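Local coordinates for endoglucanase (Uncultured bacterium, PDB 3X17), which probably hydrolyses internal beta-1,4-glucosidic bonds of cellulose and related glucans, as a family 9 glycoside hydrolase endoglucanase carrying an N-terminal Ig-like domain, at residues Leu77-Asp81 with Gly525-Tyr529; Val184-Val189 with Gln273-Ala278; Lys196-Leu200 with Phe385-Leu390; Val403-Leu407 with Phe448-Glu453; Ala410-Phe414 with Lys442-Leu446. All blocks are in the same frame, centred on the assembly; numbering follows the deposited sequence.

Contact 1: residues Leu77-Asp81 with Gly525-Tyr529; sequences LVSGD and GPRGY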
# COMPACT_ATOMS: atom_id res chain seq x y z
N LEU A 77 -5.14 -19.34 15.79
CA LEU A 77 -5.48 -19.36 14.37
C LEU A 77 -4.45 -18.66 13.50
O LEU A 77 -4.60 -18.61 12.28
CB LEU A 77 -6.86 -18.74 14.17
CG LEU A 77 -7.99 -19.64 14.69
CD1 LEU A 77 -9.32 -19.12 14.19
CD2 LEU A 77 -7.78 -21.11 14.24
N VAL A 78 -3.43 -18.11 14.12
CA VAL A 78 -2.47 -17.31 13.39
C VAL A 78 -1.03 -17.56 13.77
O VAL A 78 -0.35 -18.20 13.06
CB VAL A 78 -2.74 -15.79 13.53
CG1 VAL A 78 -1.95 -15.01 12.54
CG2 VAL A 78 -4.16 -15.49 13.37
N SER A 79 -0.58 -17.02 14.88
CA SER A 79 0.83 -17.16 15.26
C SER A 79 1.08 -18.43 16.07
O SER A 79 2.18 -18.94 16.09
CB SER A 79 1.34 -15.95 16.05
OG SER A 79 0.70 -15.85 17.32
N GLY A 80 0.09 -18.87 16.85
CA GLY A 80 0.34 -19.89 17.86
C GLY A 80 0.81 -19.36 19.21
O GLY A 80 0.94 -20.12 20.16
N ASP A 81 1.09 -18.05 19.31
CA ASP A 81 1.68 -17.52 20.54
C ASP A 81 0.70 -17.47 21.72
O ASP A 81 -0.52 -17.43 21.54
CB ASP A 81 2.30 -16.13 20.34
CG ASP A 81 3.44 -16.13 19.34
OD1 ASP A 81 3.85 -17.23 18.90
OD2 ASP A 81 3.91 -15.02 18.99
N GLY A 525 3.43 -18.81 8.39
CA GLY A 525 2.50 -17.69 8.61
C GLY A 525 3.15 -16.35 8.97
O GLY A 525 3.97 -15.84 8.22
N PRO A 526 2.75 -15.74 10.11
CA PRO A 526 3.22 -14.38 10.41
C PRO A 526 4.70 -14.38 10.73
O PRO A 526 5.31 -13.32 10.90
CB PRO A 526 2.41 -14.00 11.65
CG PRO A 526 2.15 -15.33 12.35
CD PRO A 526 2.00 -16.34 11.24
N ARG A 527 5.27 -15.57 10.83
CA ARG A 527 6.70 -15.70 11.01
C ARG A 527 7.47 -15.98 9.73
O ARG A 527 8.70 -16.09 9.77
CB ARG A 527 7.02 -16.77 12.04
CG ARG A 527 6.94 -16.26 13.46
CD ARG A 527 7.36 -17.37 14.41
NE ARG A 527 7.39 -16.90 15.78
CZ ARG A 527 6.33 -16.88 16.57
NH1 ARG A 527 5.18 -17.37 16.14
NH2 ARG A 527 6.44 -16.40 17.80
N GLY A 528 6.77 -16.09 8.60
CA GLY A 528 7.43 -16.45 7.33
C GLY A 528 8.15 -15.32 6.60
O GLY A 528 7.77 -14.94 5.52
N TYR A 529 9.17 -14.75 7.23
CA TYR A 529 9.81 -13.54 6.68
C TYR A 529 11.28 -13.56 7.02
O TYR A 529 11.65 -13.98 8.10
CB TYR A 529 9.19 -12.27 7.30
CG TYR A 529 10.07 -11.04 7.17
CD1 TYR A 529 9.96 -10.19 6.07
CD2 TYR A 529 10.99 -10.70 8.16
CE1 TYR A 529 10.74 -9.03 5.96
CE2 TYR A 529 11.80 -9.55 8.05
CZ TYR A 529 11.70 -8.75 6.92
OH TYR A 529 12.48 -7.60 6.79
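This is a loop-to-loop contact between domains, in which a turn of the N-terminal Ig-like domain meets a late loop of the catalytic domain through a salt bridge and a small patch built on a proline. Arg527 reaches out to Asp81: its NH2 lies 2.9 Å from Asp81 OD1 and its NH1 3.1 Å from the same oxygen, while NH2 to Asp81 OD2, at 3.1 Å, is a weak hydrogen bond. Asp81 OD2 is also bonded to Tyr422. The turn is shaped by Ser79, whose OG accepts the backbone N of Asp81 at 3.0 Å in an ST turn and also bonds Asp75. Beside the charged pair, the Pro526 ring fits against the turn, with CG 3.7 Å from Ser79 CA and CD 3.5 Å from Val78 O. Residues 77-81 join strands 63-74 and 82-87 of the Ig-like sheet, whereas 525-529 belong to the long connection between helices 494-499 and 543-558.

Contact 2: residues Val184-Val189 with Gln273-Ala278; sequences VTTTAV and QDTAKA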
# COMPACT_ATOMS: atom_id res chain seq x y z
N VAL A 184 2.02 -0.74 -15.67
CA VAL A 184 0.80 0.05 -15.63
C VAL A 184 -0.20 -0.47 -14.56
O VAL A 184 -0.98 0.32 -14.00
CB VAL A 184 0.12 0.10 -16.99
CG1 VAL A 184 -1.34 0.56 -16.81
CG2 VAL A 184 0.84 1.09 -17.90
N THR A 185 -0.11 -1.75 -14.25
CA THR A 185 -1.16 -2.43 -13.50
C THR A 185 -1.08 -2.01 -12.03
O THR A 185 -2.09 -1.72 -11.40
CB THR A 185 -1.04 -3.98 -13.67
OG1 THR A 185 -1.03 -4.31 -15.08
CG2 THR A 185 -2.22 -4.70 -12.99
N THR A 186 0.14 -1.81 -11.54
CA THR A 186 0.35 -1.33 -10.18
C THR A 186 0.37 0.20 -10.12
O THR A 186 -0.07 0.78 -9.13
CB THR A 186 1.69 -1.86 -9.59
OG1 THR A 186 2.71 -1.76 -10.59
CG2 THR A 186 1.56 -3.33 -9.13
N THR A 187 0.95 0.84 -11.14
CA THR A 187 1.04 2.29 -11.17
C THR A 187 -0.34 2.92 -11.12
O THR A 187 -0.54 3.90 -10.41
CB THR A 187 1.79 2.83 -12.44
OG1 THR A 187 3.16 2.46 -12.37
CG2 THR A 187 1.74 4.41 -12.50
N ALA A 188 -1.29 2.35 -11.86
CA ALA A 188 -2.63 2.91 -11.92
C ALA A 188 -3.38 2.74 -10.60
O ALA A 188 -3.92 3.72 -10.06
CB ALA A 188 -3.41 2.34 -13.12
N VAL A 189 -3.30 1.57 -9.96
CA VAL A 189 -4.02 1.39 -8.69
C VAL A 189 -3.33 2.16 -7.57
O VAL A 189 -3.96 2.49 -6.55
CB VAL A 189 -4.20 -0.10 -8.28
CG1 VAL A 189 -4.89 -0.89 -9.36
CG2 VAL A 189 -2.87 -0.76 -7.84
N GLN A 273 -7.46 -4.60 -19.18
CA GLN A 273 -7.41 -4.24 -17.75
C GLN A 273 -6.56 -3.00 -17.46
O GLN A 273 -6.94 -2.15 -16.67
CB GLN A 273 -7.02 -5.43 -16.84
CG GLN A 273 -5.64 -6.03 -17.09
CD GLN A 273 -4.56 -5.51 -16.14
OE1 GLN A 273 -4.80 -4.57 -15.36
NE2 GLN A 273 -3.35 -6.08 -16.24
N ASP A 274 -5.40 -2.91 -18.10
CA ASP A 274 -4.55 -1.75 -17.95
C ASP A 274 -5.25 -0.52 -18.51
O ASP A 274 -5.14 0.57 -17.95
CB ASP A 274 -3.17 -1.94 -18.61
CG ASP A 274 -2.27 -2.91 -17.85
OD1 ASP A 274 -2.07 -2.70 -16.63
OD2 ASP A 274 -1.74 -3.87 -18.48
N THR A 275 -5.90 -0.69 -19.66
CA THR A 275 -6.57 0.43 -20.30
C THR A 275 -7.67 0.99 -19.36
O THR A 275 -7.77 2.21 -19.12
CB THR A 275 -7.14 -0.02 -21.68
OG1 THR A 275 -6.07 -0.47 -22.52
CG2 THR A 275 -7.87 1.10 -22.35
N ALA A 276 -8.41 0.08 -18.74
CA ALA A 276 -9.52 0.46 -17.84
C ALA A 276 -8.99 1.02 -16.49
O ALA A 276 -9.46 2.05 -16.02
CB ALA A 276 -10.42 -0.78 -17.59
N LYS A 277 -7.98 0.38 -15.91
CA LYS A 277 -7.32 0.94 -14.72
C LYS A 277 -6.82 2.37 -14.96
O LYS A 277 -7.05 3.25 -14.15
CB LYS A 277 -6.16 0.09 -14.24
CG LYS A 277 -6.54 -1.16 -13.46
CD LYS A 277 -5.30 -2.02 -13.26
CE LYS A 277 -5.50 -3.15 -12.25
NZ LYS A 277 -6.06 -4.35 -12.95
N ALA A 278 -6.23 2.62 -16.13
CA ALA A 278 -5.68 3.94 -16.36
C ALA A 278 -6.83 4.91 -16.57
O ALA A 278 -6.79 6.03 -16.07
CB ALA A 278 -4.75 3.93 -17.58
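Thr185 is the polar centre of this helix pair. Its OG1 donates a very short hydrogen bond to Asp274 OD1 (2.5 Å) and accepts one from Gln273 NE2 (3.1 Å), so a single hydroxyl ties the first turn of helix 184-200 to two consecutive residues of helix 272-288. The other carboxylate oxygen, Asp274 OD2, is bonded to His245 on strand 243-249. Within 273-278, Lys277 NZ donates to Gln273 OE1 at 2.7 Å; the same amine forms a salt bridge with Asp339, a calcium ligand, and a bound calcium ion is about 4 Å from the Lys277 side chain. The aliphatic part of Lys277 supplies much of the packing: CE sits 3.7 Å from both Thr185 CG2 and Val189 CG1, and CB lies 3.7 Å from Ala188 CB. Val184 CG1 adds an approach of 3.3 Å to Asp274 OD1. The two short segments run nearly parallel, at 18°, with axes 9.0 Å apart, and Ala188 allows the backbones to come close, its CA 5.5 Å from that of Ala278. All the touching residues are buried, their polar groups paired with each other and with neighbours such as His245 and Asp339, and Lys277 couples this helix pair to the calcium site.

Contact 3: residues Lys196-Leu200 with Phe385-Leu390; sequences KAYEL and FDYVTL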
# COMPACT_ATOMS: atom_id res chain seq x y z
N LYS A 196 -7.11 8.94 -3.42
CA LYS A 196 -8.22 8.75 -2.48
C LYS A 196 -7.80 9.17 -1.09
O LYS A 196 -8.61 9.68 -0.32
CB LYS A 196 -8.63 7.27 -2.48
CG LYS A 196 -10.02 7.01 -2.00
CD LYS A 196 -11.06 7.79 -2.80
CE LYS A 196 -12.30 8.00 -1.93
NZ LYS A 196 -13.21 9.01 -2.57
N ALA A 197 -6.56 8.84 -0.71
CA ALA A 197 -5.99 9.34 0.53
C ALA A 197 -6.13 10.87 0.58
O ALA A 197 -6.46 11.43 1.63
CB ALA A 197 -4.52 8.95 0.65
N TYR A 198 -5.73 11.53 -0.49
CA TYR A 198 -5.77 12.97 -0.49
C TYR A 198 -7.20 13.47 -0.43
O TYR A 198 -7.52 14.36 0.34
CB TYR A 198 -5.06 13.59 -1.69
CG TYR A 198 -5.32 15.09 -1.76
CD1 TYR A 198 -4.60 15.99 -0.95
CD2 TYR A 198 -6.41 15.59 -2.48
CE1 TYR A 198 -4.87 17.35 -0.98
CE2 TYR A 198 -6.73 16.94 -2.45
CZ TYR A 198 -5.96 17.81 -1.70
OH TYR A 198 -6.27 19.13 -1.70
N GLU A 199 -8.07 12.87 -1.23
CA GLU A 199 -9.47 13.28 -1.30
C GLU A 199 -10.18 13.19 0.06
O GLU A 199 -10.95 14.06 0.42
CB GLU A 199 -10.22 12.39 -2.30
CG GLU A 199 -11.62 12.89 -2.64
CD GLU A 199 -12.16 12.22 -3.88
OE1 GLU A 199 -12.03 10.97 -4.00
OE2 GLU A 199 -12.75 12.93 -4.73
N LEU A 200 -9.96 12.10 0.78
CA LEU A 200 -10.58 11.90 2.08
C LEU A 200 -9.86 12.65 3.20
O LEU A 200 -10.51 13.13 4.11
CB LEU A 200 -10.68 10.39 2.42
CG LEU A 200 -11.80 9.68 1.66
CD1 LEU A 200 -11.75 8.15 1.89
CD2 LEU A 200 -13.20 10.30 2.04
N PHE A 385 -17.04 2.57 -3.53
CA PHE A 385 -17.00 3.67 -2.58
C PHE A 385 -17.30 4.99 -3.26
O PHE A 385 -17.98 5.84 -2.69
CB PHE A 385 -15.64 3.74 -1.87
CG PHE A 385 -15.61 4.67 -0.68
CD1 PHE A 385 -16.22 4.30 0.54
CD2 PHE A 385 -15.01 5.92 -0.77
CE1 PHE A 385 -16.25 5.18 1.61
CE2 PHE A 385 -14.99 6.78 0.32
CZ PHE A 385 -15.60 6.40 1.52
N ASP A 386 -16.76 5.19 -4.46
CA ASP A 386 -16.85 6.48 -5.14
C ASP A 386 -18.25 6.69 -5.71
O ASP A 386 -18.81 7.78 -5.65
CB ASP A 386 -15.81 6.61 -6.25
CG ASP A 386 -14.45 7.02 -5.72
OD1 ASP A 386 -14.36 7.29 -4.50
OD2 ASP A 386 -13.47 7.01 -6.50
N TYR A 387 -18.83 5.62 -6.23
CA TYR A 387 -20.24 5.63 -6.58
C TYR A 387 -21.18 6.05 -5.41
O TYR A 387 -21.94 7.01 -5.54
CB TYR A 387 -20.67 4.26 -7.10
CG TYR A 387 -22.08 4.26 -7.68
CD1 TYR A 387 -23.20 4.44 -6.85
CD2 TYR A 387 -22.30 3.99 -9.03
CE1 TYR A 387 -24.49 4.40 -7.36
CE2 TYR A 387 -23.58 3.93 -9.55
CZ TYR A 387 -24.68 4.16 -8.72
OH TYR A 387 -25.96 4.13 -9.27
N VAL A 388 -21.12 5.31 -4.30
CA VAL A 388 -21.85 5.64 -3.08
C VAL A 388 -21.60 7.07 -2.58
O VAL A 388 -22.55 7.82 -2.35
CB VAL A 388 -21.62 4.56 -1.94
CG1 VAL A 388 -22.22 5.03 -0.63
CG2 VAL A 388 -22.24 3.19 -2.34
N THR A 389 -20.33 7.50 -2.48
CA THR A 389 -20.03 8.79 -1.84
C THR A 389 -19.98 9.99 -2.76
O THR A 389 -19.99 11.12 -2.29
CB THR A 389 -18.76 8.76 -1.03
OG1 THR A 389 -17.63 8.48 -1.90
CG2 THR A 389 -18.88 7.69 0.08
N LEU A 390 -19.81 9.76 -4.06
CA LEU A 390 -19.51 10.87 -4.97
C LEU A 390 -20.46 10.91 -6.17
O LEU A 390 -20.61 11.96 -6.78
CB LEU A 390 -18.07 10.81 -5.47
CG LEU A 390 -16.97 11.62 -4.77
CD1 LEU A 390 -17.33 12.09 -3.38
CD2 LEU A 390 -15.63 10.87 -4.79
O HOH W 1 -15.33 9.94 -1.23
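A salt-bridge network joins the C-terminal ends of two helices of the (alpha/alpha)6 barrel, 184-200 and 381-390. At its centre is Lys196, whose NZ lies 2.8 Å from Asp386 OD1 and 2.7 Å from Glu199 OE1, one turn further along its own helix. The shared ammonium group bridges the two carboxylates and offsets the repulsion expected of Glu199 OE1 and Asp386 OD1, 4.4 Å apart. Arg287 of helix 272-288 forms a further salt bridge with Glu199. A water molecule extends the polar link, donating to Thr389 OG1 (2.8 Å) and accepting from Lys196 NZ (2.7 Å), while Thr389 OG1 itself bonds Phe385 O at 2.8 Å. Carbon atoms pack round the charges: Lys196 CE meets the edge of the Phe385 ring at CD2, 3.6 Å away, Leu200 CD1 makes an apolar contact with Phe385 CE2 at 3.9 Å, and Leu390 CD2 packs beside the Glu199 carboxylate, 3.5 Å from its OE2. The ring of Phe385 is also stacked on that of Phe448. The segments run in nearly the same direction, at 20°, yet their axes stay 13.6 Å apart, too far for backbones to meet, so long side chains span the gap. Such co-directional helices, spaced apart and linked by side chains, are consistent with an (alpha/alpha)6 barrel, here bridged near one end.

Contact 4: residues Val403-Leu407 with Phe448-Glu453; sequences VQRIL and FAHHLE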
# COMPACT_ATOMS: atom_id res chain seq x y z
N VAL A 403 -23.71 -0.12 -0.90
CA VAL A 403 -23.53 0.21 0.51
C VAL A 403 -23.43 -1.07 1.32
O VAL A 403 -22.50 -1.25 2.11
CB VAL A 403 -24.67 1.14 1.06
CG1 VAL A 403 -24.67 1.15 2.58
CG2 VAL A 403 -24.49 2.59 0.57
N GLN A 404 -24.42 -1.94 1.15
CA GLN A 404 -24.46 -3.23 1.84
C GLN A 404 -23.16 -4.06 1.66
O GLN A 404 -22.66 -4.66 2.61
CB GLN A 404 -25.68 -4.03 1.34
CG GLN A 404 -25.61 -5.53 1.64
CD GLN A 404 -25.52 -6.40 0.39
OE1 GLN A 404 -25.31 -7.61 0.49
NE2 GLN A 404 -25.69 -5.79 -0.80
N ARG A 405 -22.63 -4.11 0.44
CA ARG A 405 -21.35 -4.78 0.21
C ARG A 405 -20.19 -4.11 0.94
O ARG A 405 -19.35 -4.79 1.53
CB ARG A 405 -21.08 -4.94 -1.28
CG ARG A 405 -22.23 -5.64 -1.99
CD ARG A 405 -21.76 -6.70 -2.95
NE ARG A 405 -22.55 -7.92 -2.83
CZ ARG A 405 -23.71 -8.15 -3.45
NH1 ARG A 405 -24.29 -7.23 -4.23
NH2 ARG A 405 -24.31 -9.33 -3.27
N ILE A 406 -20.21 -2.78 1.00
CA ILE A 406 -19.15 -2.07 1.72
C ILE A 406 -19.16 -2.43 3.21
O ILE A 406 -18.11 -2.70 3.81
CB ILE A 406 -19.26 -0.55 1.51
CG1 ILE A 406 -18.92 -0.20 0.06
CG2 ILE A 406 -18.32 0.20 2.47
CD1 ILE A 406 -19.16 1.27 -0.31
N LEU A 407 -20.36 -2.49 3.80
CA LEU A 407 -20.47 -2.77 5.24
C LEU A 407 -20.19 -4.23 5.56
O LEU A 407 -19.57 -4.55 6.59
CB LEU A 407 -21.83 -2.32 5.80
CG LEU A 407 -22.18 -0.83 5.57
CD1 LEU A 407 -23.65 -0.61 5.95
CD2 LEU A 407 -21.27 0.11 6.40
N PHE A 448 -13.41 2.51 5.03
CA PHE A 448 -14.49 2.88 4.11
C PHE A 448 -15.85 2.77 4.84
O PHE A 448 -16.70 3.65 4.72
CB PHE A 448 -14.53 1.97 2.88
CG PHE A 448 -13.48 2.30 1.82
CD1 PHE A 448 -12.78 3.50 1.84
CD2 PHE A 448 -13.23 1.40 0.80
CE1 PHE A 448 -11.83 3.79 0.86
CE2 PHE A 448 -12.30 1.70 -0.22
CZ PHE A 448 -11.60 2.89 -0.18
N ALA A 449 -16.04 1.66 5.54
CA ALA A 449 -17.27 1.38 6.28
C ALA A 449 -17.45 2.38 7.41
O ALA A 449 -18.49 3.02 7.53
CB ALA A 449 -17.24 -0.09 6.83
N HIS A 450 -16.37 2.63 8.15
CA HIS A 450 -16.33 3.69 9.14
C HIS A 450 -16.79 5.04 8.57
O HIS A 450 -17.40 5.84 9.28
CB HIS A 450 -14.93 3.83 9.72
CG HIS A 450 -14.80 4.92 10.74
ND1 HIS A 450 -15.45 4.87 11.96
CD2 HIS A 450 -14.14 6.10 10.72
CE1 HIS A 450 -15.12 5.94 12.67
NE2 HIS A 450 -14.37 6.72 11.92
N HIS A 451 -16.45 5.30 7.32
CA HIS A 451 -16.79 6.57 6.72
C HIS A 451 -18.30 6.67 6.43
O HIS A 451 -18.89 7.75 6.51
CB HIS A 451 -15.97 6.80 5.46
CG HIS A 451 -16.15 8.16 4.87
ND1 HIS A 451 -17.19 8.47 4.02
CD2 HIS A 451 -15.48 9.32 5.08
CE1 HIS A 451 -17.14 9.76 3.72
NE2 HIS A 451 -16.12 10.30 4.36
N LEU A 452 -18.92 5.53 6.10
CA LEU A 452 -20.37 5.50 5.82
C LEU A 452 -21.20 5.52 7.10
O LEU A 452 -22.31 6.05 7.14
CB LEU A 452 -20.73 4.25 5.03
CG LEU A 452 -20.20 4.08 3.60
CD1 LEU A 452 -20.89 2.89 3.04
CD2 LEU A 452 -20.49 5.32 2.74
N GLU A 453 -20.60 4.99 8.16
CA GLU A 453 -21.29 4.58 9.37
C GLU A 453 -20.21 4.55 10.47
O GLU A 453 -19.50 3.54 10.63
CB GLU A 453 -21.84 3.17 9.16
CG GLU A 453 -23.06 2.79 9.97
CD GLU A 453 -23.56 1.38 9.63
OE1 GLU A 453 -22.95 0.38 10.12
OE2 GLU A 453 -24.51 1.26 8.82
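Leu407, Leu452 and Ile406 bury the most surface here and form an apolar cluster between helices 396-418 and 435-452. Ile406 points at the opposing helix, where its CG2 comes within 3.8 Å of Leu452 CD1 and 4.2 Å of Phe448 CB. Leu407 leaves its helix sideways, but its end turns inward, with CD2 4.1 Å from Ala449 CB and 4.4 Å from Leu452 CD1. Leu452 therefore sits against both residues, and Val403 CG1, one turn before Leu407, approaches the same CD1 at 4.2 Å. The two helices are successive in the chain and form one of the helical hairpins from which an (alpha/alpha)6 barrel is built, though the short segments cross steeply, at -125°, with axes 9.5 Å apart. Ala449 marks the tightest point of the backbones: its CA is 5.3 Å from that of Leu407, an approach that its small side chain permits. Helix 381-390 adds to the cluster from the side, where Val388 touches both Val403 and Leu452. Glu453, the first residue to leave helical geometry, lies over the more exposed edge, its OE2 3.5 Å from Leu407 CD1.

Contact 5: residues Ala410-Phe414 with Lys442-Leu446; sequences ARSVF and KGMLL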
# COMPACT_ATOMS: atom_id res chain seq x y z
N ALA A 410 -16.23 -4.79 5.43
CA ALA A 410 -15.63 -4.42 6.69
C ALA A 410 -15.97 -5.49 7.72
O ALA A 410 -15.11 -5.90 8.50
CB ALA A 410 -16.10 -3.05 7.12
N ARG A 411 -17.20 -5.99 7.69
CA ARG A 411 -17.62 -6.92 8.72
C ARG A 411 -16.81 -8.23 8.68
O ARG A 411 -16.22 -8.63 9.68
CB ARG A 411 -19.14 -7.19 8.68
CG ARG A 411 -19.80 -7.21 10.06
CD ARG A 411 -21.30 -7.50 10.01
NE ARG A 411 -22.01 -6.46 9.26
CZ ARG A 411 -22.78 -6.70 8.20
NH1 ARG A 411 -23.01 -7.94 7.81
NH2 ARG A 411 -23.33 -5.68 7.54
N SER A 412 -16.69 -8.84 7.51
CA SER A 412 -15.77 -9.97 7.42
C SER A 412 -14.32 -9.63 7.82
O SER A 412 -13.70 -10.40 8.54
CB SER A 412 -15.83 -10.66 6.05
OG SER A 412 -15.52 -9.73 5.04
N VAL A 413 -13.80 -8.48 7.40
CA VAL A 413 -12.47 -8.09 7.86
C VAL A 413 -12.42 -8.05 9.40
O VAL A 413 -11.53 -8.66 10.00
CB VAL A 413 -11.97 -6.76 7.26
CG1 VAL A 413 -10.69 -6.33 7.94
CG2 VAL A 413 -11.71 -6.93 5.77
N PHE A 414 -13.37 -7.35 10.02
CA PHE A 414 -13.41 -7.21 11.46
C PHE A 414 -13.46 -8.55 12.20
O PHE A 414 -12.77 -8.73 13.20
CB PHE A 414 -14.57 -6.34 11.89
CG PHE A 414 -14.49 -5.90 13.34
CD1 PHE A 414 -13.56 -4.95 13.72
CD2 PHE A 414 -15.25 -6.55 14.33
CE1 PHE A 414 -13.41 -4.59 15.06
CE2 PHE A 414 -15.11 -6.19 15.67
CZ PHE A 414 -14.18 -5.21 16.04
N LYS A 442 -7.03 -4.13 3.87
CA LYS A 442 -8.18 -4.49 4.71
C LYS A 442 -8.47 -3.43 5.77
O LYS A 442 -9.63 -3.20 6.11
CB LYS A 442 -7.98 -5.85 5.38
CG LYS A 442 -8.12 -7.03 4.43
CD LYS A 442 -7.72 -8.36 5.14
CE LYS A 442 -8.19 -9.57 4.29
NZ LYS A 442 -7.90 -10.90 4.97
N GLY A 443 -7.42 -2.78 6.27
CA GLY A 443 -7.57 -1.57 7.06
C GLY A 443 -8.37 -0.52 6.32
O GLY A 443 -9.27 0.12 6.89
N MET A 444 -8.05 -0.36 5.05
CA MET A 444 -8.78 0.55 4.17
C MET A 444 -10.27 0.19 4.05
O MET A 444 -11.09 1.07 4.10
CB MET A 444 -8.13 0.62 2.78
CG MET A 444 -8.73 1.70 1.86
SD MET A 444 -8.21 1.48 0.13
CE MET A 444 -6.45 1.76 0.26
N LEU A 445 -10.63 -1.09 3.93
CA LEU A 445 -12.06 -1.43 3.89
C LEU A 445 -12.78 -1.12 5.20
O LEU A 445 -13.93 -0.65 5.17
CB LEU A 445 -12.32 -2.88 3.46
CG LEU A 445 -11.66 -3.38 2.17
CD1 LEU A 445 -11.93 -4.86 2.01
CD2 LEU A 445 -12.09 -2.58 0.94
N LEU A 446 -12.11 -1.34 6.33
CA LEU A 446 -12.65 -0.90 7.63
C LEU A 446 -12.90 0.60 7.65
O LEU A 446 -13.99 1.05 8.01
CB LEU A 446 -11.71 -1.27 8.79
CG LEU A 446 -11.52 -2.77 8.99
CD1 LEU A 446 -10.25 -3.04 9.81
CD2 LEU A 446 -12.74 -3.37 9.69
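The short helical segments 410-414 and 442-446 cross at -124°, with axes 8.9 Å apart, and draw closest at Ala410 and Leu446, whose CA atoms are only 4.7 Å apart. Such proximity is possible because Ala410 presents just a methyl group: its CB lies 3.8 Å from Leu445 O, and its own O is 3.7 Å from Leu446 CD2. Further along, Val413 points toward the other helix and has the most surface covered. Its CG1 touches Leu446 CG and Lys442 CB, both at 3.8 Å, and its CG2 lies 4.3 Å from Leu445 CD1. Leu446 CD2 also reaches the edge of the Phe414 ring and is 4.1 Å from Phe414 CB. The amine of Lys442 goes elsewhere, bonding to Pro425 O in the linker between the helices, while Leu446 is backed by Ala461 of helix 456-469. Buried apolar packing between consecutive, steeply crossed helices is consistent with an outer and inner helix pair in an (alpha/alpha)6 barrel.

In the fold
Contacts 4 and 5 hold the same two helices, 396-418 and 435-452, and meet where Ala449 CB and Ala410 CB are 3.2 Å apart; both are apolar, contact 5 buried and contact 4 opening to solvent at its edge. Contact 3 packs against contact 4 through Phe385 and Val388, but is held mainly by charges. It shares helix 184-200 with contact 2, whose centre lies 18 Å away; there the polar groups are fully buried and adjoin a calcium site. Contact 1, about 33 Å between centres from contact 2, stands apart: it joins loops of two domains, and along the chain the other four are nested within its span.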